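Local coordinates for protein putative glutathione S-transferase (Sinorhizobium meliloti, PDB 4MDC) that probably transfers glutathione onto electrophilic substrates, as a homodimeric member of the glutathione S-transferase family, at residues Asp187-Tyr191 with Gly192-Ala196; Arg81-Gly85 with Ala86-Ser90; His29-Pro33 with Ala34-Val38; Pro135-Arg138 with Glu139-Lys143. All blocks are in the same frame, centred on the assembly; numbering follows the deposited sequence. Where two conformers were deposited one is given.

Contact 1. Residues Asp187-Tyr191 with Gly192-Ala196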
loop_
_atom_site.group_PDB
_atom_site.type_symbol
_atom_site.label_atom_id
_atom_site.label_comp_id
_atom_site.label_asym_id
_atom_site.label_seq_id
_atom_site.Cartn_x
_atom_site.Cartn_y
_atom_site.Cartn_z
ATOM N N ASP B 187 -10.192 -16.154 14.135
ATOM C CA ASP B 187 -11.275 -17.087 14.359
ATOM C C ASP B 187 -12.433 -17.026 13.329
ATOM O O ASP B 187 -13.285 -17.888 13.327
ATOM C CB ASP B 187 -11.759 -16.964 15.810
ATOM C CG ASP B 187 -10.683 -17.400 16.821
ATOM O OD1 ASP B 187 -9.632 -18.002 16.451
ATOM O OD2 ASP B 187 -10.919 -17.217 18.030
ATOM N N ARG B 188 -12.429 -16.064 12.408
ATOM C CA ARG B 188 -13.434 -16.060 11.297
ATOM C C ARG B 188 -12.867 -15.591 9.991
ATOM O O ARG B 188 -11.795 -14.955 9.938
ATOM C CB ARG B 188 -14.684 -15.256 11.606
ATOM C CG ARG B 188 -14.356 -13.947 12.217
ATOM C CD ARG B 188 -15.627 -13.237 12.711
ATOM N NE ARG B 188 -15.517 -11.838 12.289
ATOM C CZ ARG B 188 -16.304 -10.840 12.692
ATOM N NH1 ARG B 188 -17.271 -11.042 13.583
ATOM N NH2 ARG B 188 -16.093 -9.629 12.189
ATOM N N ILE B 189 -13.566 -15.917 8.909
ATOM C CA ILE B 189 -13.151 -15.472 7.594
ATOM C C ILE B 189 -13.103 -13.921 7.578
ATOM O O ILE B 189 -13.920 -13.217 8.228
ATOM C CB ILE B 189 -14.075 -15.990 6.478
ATOM C CG1 ILE B 189 -13.426 -15.750 5.104
ATOM C CG2 ILE B 189 -15.492 -15.406 6.529
ATOM C CD1 ILE B 189 -14.199 -16.331 3.924
ATOM N N SER B 190 -12.115 -13.398 6.906
ATOM C CA SER B 190 -11.940 -11.954 6.807
ATOM C C SER B 190 -11.374 -11.546 5.440
ATOM O O SER B 190 -11.024 -12.372 4.624
ATOM C CB SER B 190 -10.958 -11.519 7.906
ATOM O OG SER B 190 -9.608 -11.898 7.593
ATOM N N TYR B 191 -11.219 -10.226 5.275
ATOM C CA TYR B 191 -10.463 -9.730 4.123
ATOM C C TYR B 191 -9.106 -10.414 3.938
ATOM O O TYR B 191 -8.589 -10.474 2.819
ATOM C CB TYR B 191 -10.238 -8.204 4.297
ATOM C CG TYR B 191 -11.402 -7.272 4.057
ATOM C CD1 TYR B 191 -12.587 -7.666 3.508
ATOM C CD2 TYR B 191 -11.322 -5.923 4.497
ATOM C CE1 TYR B 191 -13.623 -6.774 3.330
ATOM C CE2 TYR B 191 -12.342 -5.026 4.309
ATOM C CZ TYR B 191 -13.526 -5.468 3.678
ATOM O OH TYR B 191 -14.575 -4.572 3.489
ATOM N N GLY B 192 -8.417 -10.758 5.039
ATOM C CA GLY B 192 -7.119 -11.441 4.955
ATOM C C GLY B 192 -7.176 -12.710 4.094
ATOM O O GLY B 192 -6.316 -12.946 3.247
ATOM N N ASP B 193 -8.166 -13.551 4.351
ATOM C CA ASP B 193 -8.420 -14.792 3.552
ATOM C C ASP B 193 -8.718 -14.458 2.103
ATOM O O ASP B 193 -8.182 -15.087 1.140
ATOM C CB ASP B 193 -9.584 -15.593 4.140
ATOM C CG ASP B 193 -9.357 -16.006 5.551
ATOM O OD1 ASP B 193 -8.664 -17.021 5.795
ATOM O OD2 ASP B 193 -9.866 -15.242 6.440
ATOM N N LEU B 194 -9.561 -13.450 1.875
ATOM C CA LEU B 194 -9.938 -13.054 0.520
ATOM C C LEU B 194 -8.759 -12.522 -0.250
ATOM O O LEU B 194 -8.565 -12.768 -1.453
ATOM C CB LEU B 194 -11.106 -12.085 0.468
ATOM C CG LEU B 194 -12.395 -12.497 1.153
ATOM C CD1 LEU B 194 -13.483 -11.477 0.929
ATOM C CD2 LEU B 194 -12.852 -13.862 0.719
ATOM N N ALA B 195 -7.922 -11.726 0.374
ATOM C CA ALA B 195 -6.735 -11.193 -0.306
ATOM C C ALA B 195 -5.732 -12.285 -0.694
ATOM O O ALA B 195 -5.196 -12.257 -1.803
ATOM C CB ALA B 195 -6.045 -10.200 0.625
ATOM N N ALA B 196 -5.487 -13.213 0.221
ATOM C CA ALA B 196 -4.576 -14.310 -0.066
ATOM C C ALA B 196 -5.144 -15.152 -1.207
ATOM O O ALA B 196 -4.456 -15.492 -2.136
ATOM C CB ALA B 196 -4.378 -15.177 1.163
HETATM O O HOH W 1 -9.288 -14.373 8.606
#

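Contact 2. Residues Arg81-Gly85 with Ala86-Ser90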
loop_
_atom_site.group_PDB
_atom_site.type_symbol
_atom_site.label_atom_id
_atom_site.label_comp_id
_atom_site.label_asym_id
_atom_site.label_seq_id
_atom_site.Cartn_x
_atom_site.Cartn_y
_atom_site.Cartn_z
ATOM N N ARG B 81 -17.620 9.216 -7.741
ATOM C CA ARG B 81 -16.322 9.453 -7.125
ATOM C C ARG B 81 -15.481 8.213 -7.252
ATOM O O ARG B 81 -15.854 7.181 -6.715
ATOM C CB ARG B 81 -16.470 9.906 -5.666
ATOM C CG ARG B 81 -17.121 11.280 -5.630
ATOM C CD ARG B 81 -17.305 11.884 -4.276
ATOM N NE ARG B 81 -18.693 11.895 -3.800
ATOM C CZ ARG B 81 -19.151 12.667 -2.808
ATOM N NH1 ARG B 81 -18.332 13.488 -2.150
ATOM N NH2 ARG B 81 -20.440 12.605 -2.470
ATOM N N ALA B 82 -14.372 8.302 -7.975
ATOM C CA ALA B 82 -13.507 7.144 -8.186
ATOM C C ALA B 82 -12.696 6.782 -6.956
ATOM O O ALA B 82 -12.005 7.605 -6.396
ATOM C CB ALA B 82 -12.586 7.371 -9.362
ATOM N N LEU B 83 -12.832 5.540 -6.549
ATOM C CA LEU B 83 -12.138 4.979 -5.404
ATOM C C LEU B 83 -11.098 4.025 -5.975
ATOM O O LEU B 83 -11.427 3.051 -6.664
ATOM C CB LEU B 83 -13.115 4.257 -4.494
ATOM C CG LEU B 83 -14.273 5.075 -3.930
ATOM C CD1 LEU B 83 -15.185 4.191 -3.121
ATOM C CD2 LEU B 83 -13.754 6.215 -3.088
ATOM N N CYS B 84 -9.847 4.305 -5.706
ATOM C CA CYS B 84 -8.755 3.569 -6.345
ATOM C C CYS B 84 -7.961 2.691 -5.402
ATOM O O CYS B 84 -7.494 3.163 -4.357
ATOM C CB CYS B 84 -7.806 4.552 -6.979
ATOM S SG CYS B 84 -8.648 5.470 -8.312
ATOM N N GLY B 85 -7.796 1.431 -5.796
ATOM C CA GLY B 85 -6.990 0.483 -5.088
ATOM C C GLY B 85 -7.773 -0.349 -4.062
ATOM O O GLY B 85 -8.803 0.061 -3.525
ATOM N N ALA B 86 -7.190 -1.465 -3.702
ATOM C CA ALA B 86 -7.866 -2.417 -2.857
ATOM C C ALA B 86 -8.120 -1.909 -1.429
ATOM O O ALA B 86 -9.157 -2.197 -0.858
ATOM C CB ALA B 86 -7.085 -3.686 -2.826
ATOM N N THR B 87 -7.181 -1.179 -0.905
ATOM C CA THR B 87 -7.310 -0.709 0.507
ATOM C C THR B 87 -8.493 0.287 0.595
ATOM O O THR B 87 -9.405 0.085 1.402
ATOM C CB THR B 87 -5.993 -0.116 1.005
ATOM O OG1 THR B 87 -5.025 -1.127 1.141
ATOM C CG2 THR B 87 -6.183 0.514 2.403
ATOM N N ILE B 88 -8.462 1.339 -0.217
ATOM C CA ILE B 88 -9.477 2.374 -0.173
ATOM C C ILE B 88 -10.871 1.797 -0.445
ATOM O O ILE B 88 -11.838 2.065 0.301
ATOM C CB ILE B 88 -9.106 3.552 -1.107
ATOM C CG1 ILE B 88 -7.948 4.325 -0.472
ATOM C CG2 ILE B 88 -10.258 4.526 -1.296
ATOM C CD1 ILE B 88 -7.358 5.413 -1.321
ATOM N N ILE B 89 -10.950 0.908 -1.437
ATOM C CA ILE B 89 -12.221 0.360 -1.740
ATOM C C ILE B 89 -12.763 -0.542 -0.640
ATOM O O ILE B 89 -13.958 -0.478 -0.256
ATOM C CB ILE B 89 -12.175 -0.376 -3.110
ATOM C CG1 ILE B 89 -11.846 0.567 -4.250
ATOM C CG2 ILE B 89 -13.509 -1.058 -3.346
ATOM C CD1 ILE B 89 -11.405 -0.186 -5.502
ATOM N N SER B 90 -11.905 -1.437 -0.124
ATOM C CA SER B 90 -12.344 -2.360 0.917
ATOM C C SER B 90 -12.796 -1.631 2.218
ATOM O O SER B 90 -13.743 -2.072 2.878
ATOM C CB SER B 90 -11.251 -3.432 1.180
ATOM O OG SER B 90 -10.084 -2.869 1.755
HETATM O O HOH W 2 -6.219 1.996 -2.072
#

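Contact 3. Residues His29-Pro33 with Ala34-Val38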
loop_
_atom_site.group_PDB
_atom_site.type_symbol
_atom_site.label_atom_id
_atom_site.label_comp_id
_atom_site.label_asym_id
_atom_site.label_seq_id
_atom_site.Cartn_x
_atom_site.Cartn_y
_atom_site.Cartn_z
ATOM N N HIS B 29 -8.666 -5.975 -13.928
ATOM C CA HIS B 29 -8.074 -6.959 -14.803
ATOM C C HIS B 29 -8.124 -8.327 -14.122
ATOM O O HIS B 29 -7.855 -8.474 -12.942
ATOM C CB HIS B 29 -6.615 -6.613 -15.183
ATOM C CG HIS B 29 -6.115 -7.429 -16.354
ATOM N ND1 HIS B 29 -5.641 -8.719 -16.218
ATOM C CD2 HIS B 29 -6.085 -7.167 -17.680
ATOM C CE1 HIS B 29 -5.324 -9.214 -17.415
ATOM N NE2 HIS B 29 -5.578 -8.288 -18.318
ATOM N N PRO B 30 -8.405 -9.381 -14.891
ATOM C CA PRO B 30 -8.513 -10.690 -14.291
ATOM C C PRO B 30 -7.247 -11.145 -13.546
ATOM O O PRO B 30 -7.353 -11.953 -12.631
ATOM C CB PRO B 30 -8.747 -11.596 -15.530
ATOM C CG PRO B 30 -9.375 -10.697 -16.522
ATOM C CD PRO B 30 -8.904 -9.323 -16.284
HETATM N N MSE B 31 -6.061 -10.710 -14.015
HETATM C CA MSE B 31 -4.779 -11.160 -13.514
HETATM C C MSE B 31 -4.229 -10.193 -12.461
HETATM O O MSE B 31 -3.051 -10.247 -12.120
HETATM C CB MSE B 31 -3.754 -11.430 -14.589
HETATM C CG MSE B 31 -4.268 -12.573 -15.509
HETATM SE SE MSE B 31 -4.015 -14.328 -14.639
HETATM C CE MSE B 31 -5.821 -14.710 -13.908
ATOM N N SER B 32 -5.108 -9.326 -11.980
ATOM C CA SER B 32 -4.834 -8.424 -10.857
ATOM C C SER B 32 -5.384 -8.986 -9.524
ATOM O O SER B 32 -6.622 -9.035 -9.338
ATOM C CB SER B 32 -5.423 -7.056 -11.152
ATOM O OG SER B 32 -5.626 -6.228 -9.991
ATOM N N PRO B 33 -4.498 -9.361 -8.574
ATOM C CA PRO B 33 -5.008 -9.850 -7.303
ATOM C C PRO B 33 -5.874 -8.805 -6.536
ATOM O O PRO B 33 -6.911 -9.163 -5.975
ATOM C CB PRO B 33 -3.733 -10.157 -6.527
ATOM C CG PRO B 33 -2.822 -10.642 -7.614
ATOM C CD PRO B 33 -3.049 -9.616 -8.694
ATOM N N ALA B 34 -5.493 -7.561 -6.599
ATOM C CA ALA B 34 -6.237 -6.502 -5.926
ATOM C C ALA B 34 -7.675 -6.412 -6.515
ATOM O O ALA B 34 -8.636 -6.198 -5.789
ATOM C CB ALA B 34 -5.499 -5.155 -6.005
ATOM N N SER B 35 -7.810 -6.595 -7.834
ATOM C CA SER B 35 -9.067 -6.581 -8.477
ATOM C C SER B 35 -9.933 -7.755 -8.023
ATOM O O SER B 35 -11.124 -7.604 -7.789
ATOM C CB SER B 35 -8.903 -6.661 -10.034
ATOM O OG SER B 35 -8.268 -5.517 -10.625
ATOM N N ARG B 36 -9.357 -8.959 -8.004
ATOM C CA ARG B 36 -10.074 -10.126 -7.571
ATOM C C ARG B 36 -10.508 -10.028 -6.124
ATOM O O ARG B 36 -11.584 -10.486 -5.782
ATOM C CB ARG B 36 -9.248 -11.399 -7.823
ATOM C CG ARG B 36 -9.131 -11.748 -9.293
ATOM C CD ARG B 36 -8.476 -13.075 -9.477
ATOM N NE ARG B 36 -8.682 -13.533 -10.870
ATOM C CZ ARG B 36 -8.716 -14.786 -11.233
ATOM N NH1 ARG B 36 -8.514 -15.783 -10.399
ATOM N NH2 ARG B 36 -8.997 -15.067 -12.523
ATOM N N PHE B 37 -9.676 -9.413 -5.314
ATOM C CA PHE B 37 -9.991 -9.221 -3.910
ATOM C C PHE B 37 -11.269 -8.374 -3.756
ATOM O O PHE B 37 -12.160 -8.744 -2.977
ATOM C CB PHE B 37 -8.805 -8.532 -3.259
ATOM C CG PHE B 37 -9.058 -7.945 -1.895
ATOM C CD1 PHE B 37 -9.277 -8.755 -0.769
ATOM C CD2 PHE B 37 -9.043 -6.598 -1.728
ATOM C CE1 PHE B 37 -9.442 -8.192 0.494
ATOM C CE2 PHE B 37 -9.194 -6.034 -0.456
ATOM C CZ PHE B 37 -9.404 -6.833 0.663
ATOM N N VAL B 38 -11.325 -7.268 -4.465
ATOM C CA VAL B 38 -12.518 -6.431 -4.462
ATOM C C VAL B 38 -13.747 -7.131 -4.996
ATOM O O VAL B 38 -14.811 -7.066 -4.424
ATOM C CB VAL B 38 -12.253 -5.111 -5.193
ATOM C CG1 VAL B 38 -13.529 -4.303 -5.324
ATOM C CG2 VAL B 38 -11.251 -4.306 -4.365
#

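Contact 4. Residues Pro135-Arg138 with Glu139-Lys143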
loop_
_atom_site.group_PDB
_atom_site.type_symbol
_atom_site.label_atom_id
_atom_site.label_comp_id
_atom_site.label_asym_id
_atom_site.label_seq_id
_atom_site.Cartn_x
_atom_site.Cartn_y
_atom_site.Cartn_z
ATOM N N PRO B 135 5.539 -8.770 -11.186
ATOM C CA PRO B 135 6.517 -9.048 -12.249
ATOM C C PRO B 135 6.252 -10.326 -13.085
ATOM O O PRO B 135 6.512 -10.359 -14.292
ATOM C CB PRO B 135 7.853 -9.171 -11.501
ATOM C CG PRO B 135 7.526 -9.251 -10.031
ATOM C CD PRO B 135 6.154 -8.656 -9.834
ATOM N N LEU B 136 5.704 -11.348 -12.453
ATOM C CA LEU B 136 5.443 -12.598 -13.147
ATOM C C LEU B 136 4.321 -12.433 -14.154
ATOM O O LEU B 136 4.423 -12.891 -15.318
ATOM C CB LEU B 136 5.077 -13.663 -12.134
ATOM C CG LEU B 136 5.063 -15.077 -12.670
ATOM C CD1 LEU B 136 5.600 -15.993 -11.613
ATOM C CD2 LEU B 136 3.626 -15.452 -13.037
ATOM N N VAL B 137 3.247 -11.775 -13.727
ATOM C CA VAL B 137 2.109 -11.493 -14.647
ATOM C C VAL B 137 2.597 -10.631 -15.838
ATOM O O VAL B 137 2.197 -10.808 -17.005
ATOM C CB VAL B 137 0.953 -10.840 -13.860
ATOM C CG1 VAL B 137 -0.061 -10.207 -14.792
ATOM C CG2 VAL B 137 0.275 -11.867 -12.956
ATOM N N ARG B 138 3.419 -9.647 -15.547
ATOM C CA ARG B 138 3.886 -8.767 -16.619
ATOM C C ARG B 138 4.666 -9.553 -17.660
ATOM O O ARG B 138 4.449 -9.390 -18.869
ATOM C CB ARG B 138 4.763 -7.660 -16.057
ATOM C CG ARG B 138 5.272 -6.698 -17.129
ATOM C CD ARG B 138 6.123 -5.578 -16.569
ATOM N NE ARG B 138 6.776 -4.869 -17.655
ATOM C CZ ARG B 138 6.245 -3.884 -18.370
ATOM N NH1 ARG B 138 5.028 -3.435 -18.113
ATOM N NH2 ARG B 138 6.965 -3.319 -19.342
ATOM N N GLU B 139 5.545 -10.426 -17.222
ATOM C CA GLU B 139 6.336 -11.213 -18.150
ATOM C C GLU B 139 5.513 -12.265 -18.912
ATOM O O GLU B 139 5.684 -12.419 -20.120
ATOM C CB GLU B 139 7.476 -11.913 -17.447
ATOM C CG GLU B 139 8.538 -10.974 -16.902
ATOM C CD GLU B 139 9.027 -9.949 -17.923
ATOM O OE1 GLU B 139 9.305 -10.326 -19.088
ATOM O OE2 GLU B 139 9.078 -8.752 -17.590
ATOM N N ARG B 140 4.597 -12.933 -18.213
ATOM C CA ARG B 140 3.787 -14.004 -18.821
ATOM C C ARG B 140 2.516 -13.589 -19.519
ATOM O O ARG B 140 2.046 -14.277 -20.410
ATOM C CB ARG B 140 3.468 -15.046 -17.764
ATOM C CG ARG B 140 4.759 -15.651 -17.293
ATOM C CD ARG B 140 4.620 -17.052 -16.758
ATOM N NE ARG B 140 3.910 -17.907 -17.716
ATOM C CZ ARG B 140 3.127 -18.939 -17.394
ATOM N NH1 ARG B 140 3.010 -19.337 -16.148
ATOM N NH2 ARG B 140 2.480 -19.598 -18.341
ATOM N N ILE B 141 1.900 -12.517 -19.092
ATOM C CA ILE B 141 0.604 -12.105 -19.646
ATOM C C ILE B 141 0.940 -10.879 -20.559
ATOM O O ILE B 141 0.872 -10.902 -21.824
ATOM C CB ILE B 141 -0.436 -11.817 -18.495
ATOM C CG1 ILE B 141 -0.717 -13.071 -17.605
ATOM C CG2 ILE B 141 -1.763 -11.266 -19.021
ATOM C CD1 ILE B 141 -1.394 -14.196 -18.320
ATOM N N PHE B 142 1.355 -9.810 -19.902
ATOM C CA PHE B 142 1.289 -8.493 -20.531
ATOM C C PHE B 142 2.290 -8.285 -21.670
ATOM O O PHE B 142 1.952 -7.661 -22.691
ATOM C CB PHE B 142 1.404 -7.378 -19.502
ATOM C CG PHE B 142 0.340 -7.378 -18.438
ATOM C CD1 PHE B 142 -0.890 -7.998 -18.614
ATOM C CD2 PHE B 142 0.564 -6.680 -17.258
ATOM C CE1 PHE B 142 -1.836 -7.967 -17.596
ATOM C CE2 PHE B 142 -0.381 -6.630 -16.249
ATOM C CZ PHE B 142 -1.592 -7.287 -16.418
ATOM N N LYS B 143 3.501 -8.809 -21.522
ATOM C CA LYS B 143 4.535 -8.704 -22.576
ATOM C C LYS B 143 4.222 -9.465 -23.877
ATOM O O LYS B 143 4.885 -9.247 -24.917
ATOM C CB LYS B 143 5.879 -9.222 -22.051
ATOM C CG LYS B 143 6.720 -8.229 -21.231
ATOM C CD LYS B 143 7.939 -7.785 -22.002
ATOM C CE LYS B 143 9.015 -7.203 -21.093
ATOM N NZ LYS B 143 10.049 -8.237 -20.850
HETATM O O HOH W 3 8.023 -8.186 -15.114
#

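Contact 1. Residues Asp187-Tyr191 with Gly192-Ala196
Ser190 is the N-cap of helix 191-205, and its O accepts from Leu194 N at 3.3 Å. Tyr191 is the first helical residue, and its O takes Ala195 N at 2.8 Å. The residues before Ser190 form a loop.

The side chain of Asp193 folds back from the helix to this loop. Its OD2 accepts from Ser190 N at 2.9 Å, an N-H...O angle of 153°. The N-H comes in on the anti side of the carboxylate, 16° out of its plane. At the helix start Ser190 OG accepts a weak bond from Gly192 N at 3.0 Å. The chi1 of 74° that allows this sets OG between the backbone N and the carbonyl carbon of Ser190. A water accepts from Ser190 OG at 2.7 Å and donates to Arg188 O. The other Asp193 oxygen, OD1, is held by Leu184 N and Trp220 NE1, so this buried carboxylate is well satisfied. Ile189 passes across Asp193, and its CD1 approaches Leu194 CD2 at 4.3 Å. Tyr191 sends its ring the other way, and its OH bonds to Ser90 O.

Ser190 and Asp193 form a capping box, and Ile189 with Leu194 takes the positions of a hydrophobic staple around it. This pair of motifs at the start of a buried helix is a known feature of the C-terminal domain in the glutathione S-transferase fold.

Contact 2. Residues Arg81-Gly85 with Ala86-Ser90
Ile89 lies back against Leu83, with its CG1 at 3.9 Å from Leu83 CB. The same branch reaches over two backbone carbonyls. Ile89 CD1 sits 3.4 Å from Leu83 O, and CG1 is also close to Gly85 O. Its chi1 of -62° keeps CG1 beside its own backbone N, which aims the branch at the strand. Leu83 meets the neighbouring isoleucine too, though loosely: Leu83 CD2 is 4.3 Å from Ile88 CG2. Ile88 rests its CB on Cys84 O at 3.6 Å. An alanine in place of Ile89 would probably leave a gap beside Leu83 CB and strip Leu83 O of the branch that lies over it.

Gly85 makes the turn. It is the N-cap of the helix, and its backbone angles would press any CB against the carbonyl O of Cys84. Gly85 O accepts from Ile89 N at 3.1 Å. With no side chain at the cap, a water steps in close by: it donates to Cys84 O and accepts from Ile88 N at 3.0 Å.

The strand 82-84 and helix 86-90 directions differ by 126°, so the chain largely doubles back. In glutathione transferases this strand-to-helix turn commonly meets the glutamyl end of glutathione; here Gly85 and Ala86 could offer it only backbone groups. Strand 82-84 is an outer strand of the sheet and pairs with strand 74-76 through Leu83 and Tyr75. Ala86 packs on helix 33-44. Leu83 and Ile88 also touch Ala115 and Glu122 of the second subunit, so this corner borders the dimer interface.

Contact 3. Residues His29-Pro33 with Ala34-Val38
Ser35 OG has two partners in the loop. It shares a hydrogen bond with Ser32 OG at 2.8 Å, in which either hydroxyl may be the donor. His29 N adds a weak bond to Ser35 OG at 3.4 Å. Ser32 OG stands anti to the backbone N (chi1 160°), and this brings it to Ser35 OG. Ser32 is the N-cap, and its O accepts from Arg36 N at 3.0 Å.

Arg36 runs out extended along the loop. Its NE gives a weak bond to Pro30 O at 2.7 Å, bent to 126°. Selenomethionine Met31 lies alongside, pointing the same way, and its CE covers one face of the guanidinium, 3.5 Å from Arg36 NH2. The end of Arg36 has stronger partners: Ser201 and Tyr247 at NH1, and a salt bridge from NH2 to Glu236. A leucine in place of Arg36 would probably leave Pro30 O without this donor and the Glu236 carboxylate without its charge partner.

His29 to Ser32 form a type I turn. Met31 N donates to His29 ND1 at 3.0 Å, which fixes the ring against the turn.

This is the link from the first strand to the first helix of the thioredoxin-like N-terminal domain. In many glutathione transferases it carries the residue that meets the glutathione sulphur.

Contact 4. Residues Pro135-Arg138 with Glu139-Lys143
Residues Pro135-Arg138 and Glu139-Lys143 are one run of helix 111-145, in which the bonding widens from i+4 to i+5. This is a pi-type turn, or pi-bulge, in the long helix of the C-terminal domain. Val137 O marks the switch: it accepts both Ile141 N at 2.7 Å and Phe142 N at 3.2 Å. Arg138 O then takes Lys143 N at 2.9 Å.

The wider turn brings Phe142 back over Val137. Val137 CG1, which points away from the backbone N (chi1 165°), lies over one face of the ring, 4.0 Å from the centroid of Phe142. This is a CH-pi contact, offset toward the rim. The same CG1 also touches Ile141 CB at 4.1 Å. Trp57 meets the Phe142 ring from outside the helix.

Polar groups line another flank. Lys143 NZ forms a salt bridge with Glu139 OE1 at 2.8 Å and meets the syn lone pair of that oxygen. Asp156 N is a second donor to OE1. Arg140 turns away to Glu208. A water donates to Pro135 O and to Glu139 OE2, each at 2.8 Å, and so ties the carboxylate to the turn before.

Overall arrangement
Contacts 1 and 3 are buried; contacts 2 and 4 are only partly so. Contacts 1, 2 and 3 each join a helix start to the chain before it, whereas contact 4 lies within one helix. Their capping differs: contact 1 uses an aspartate and a serine, contact 3 has an N-cap serine whose hydroxyl pairs with that of a second serine, and contact 2 a bare glycine with a water. Phe37 of contact 3 packs on Ala86 and Ser90 of contact 2 and on Ala195 of contact 1, so the three helices share a core between the two domains. Contact 4 joins through the edge-to-face rings of Phe142 and His29. Contact 2 alone reaches the second subunit.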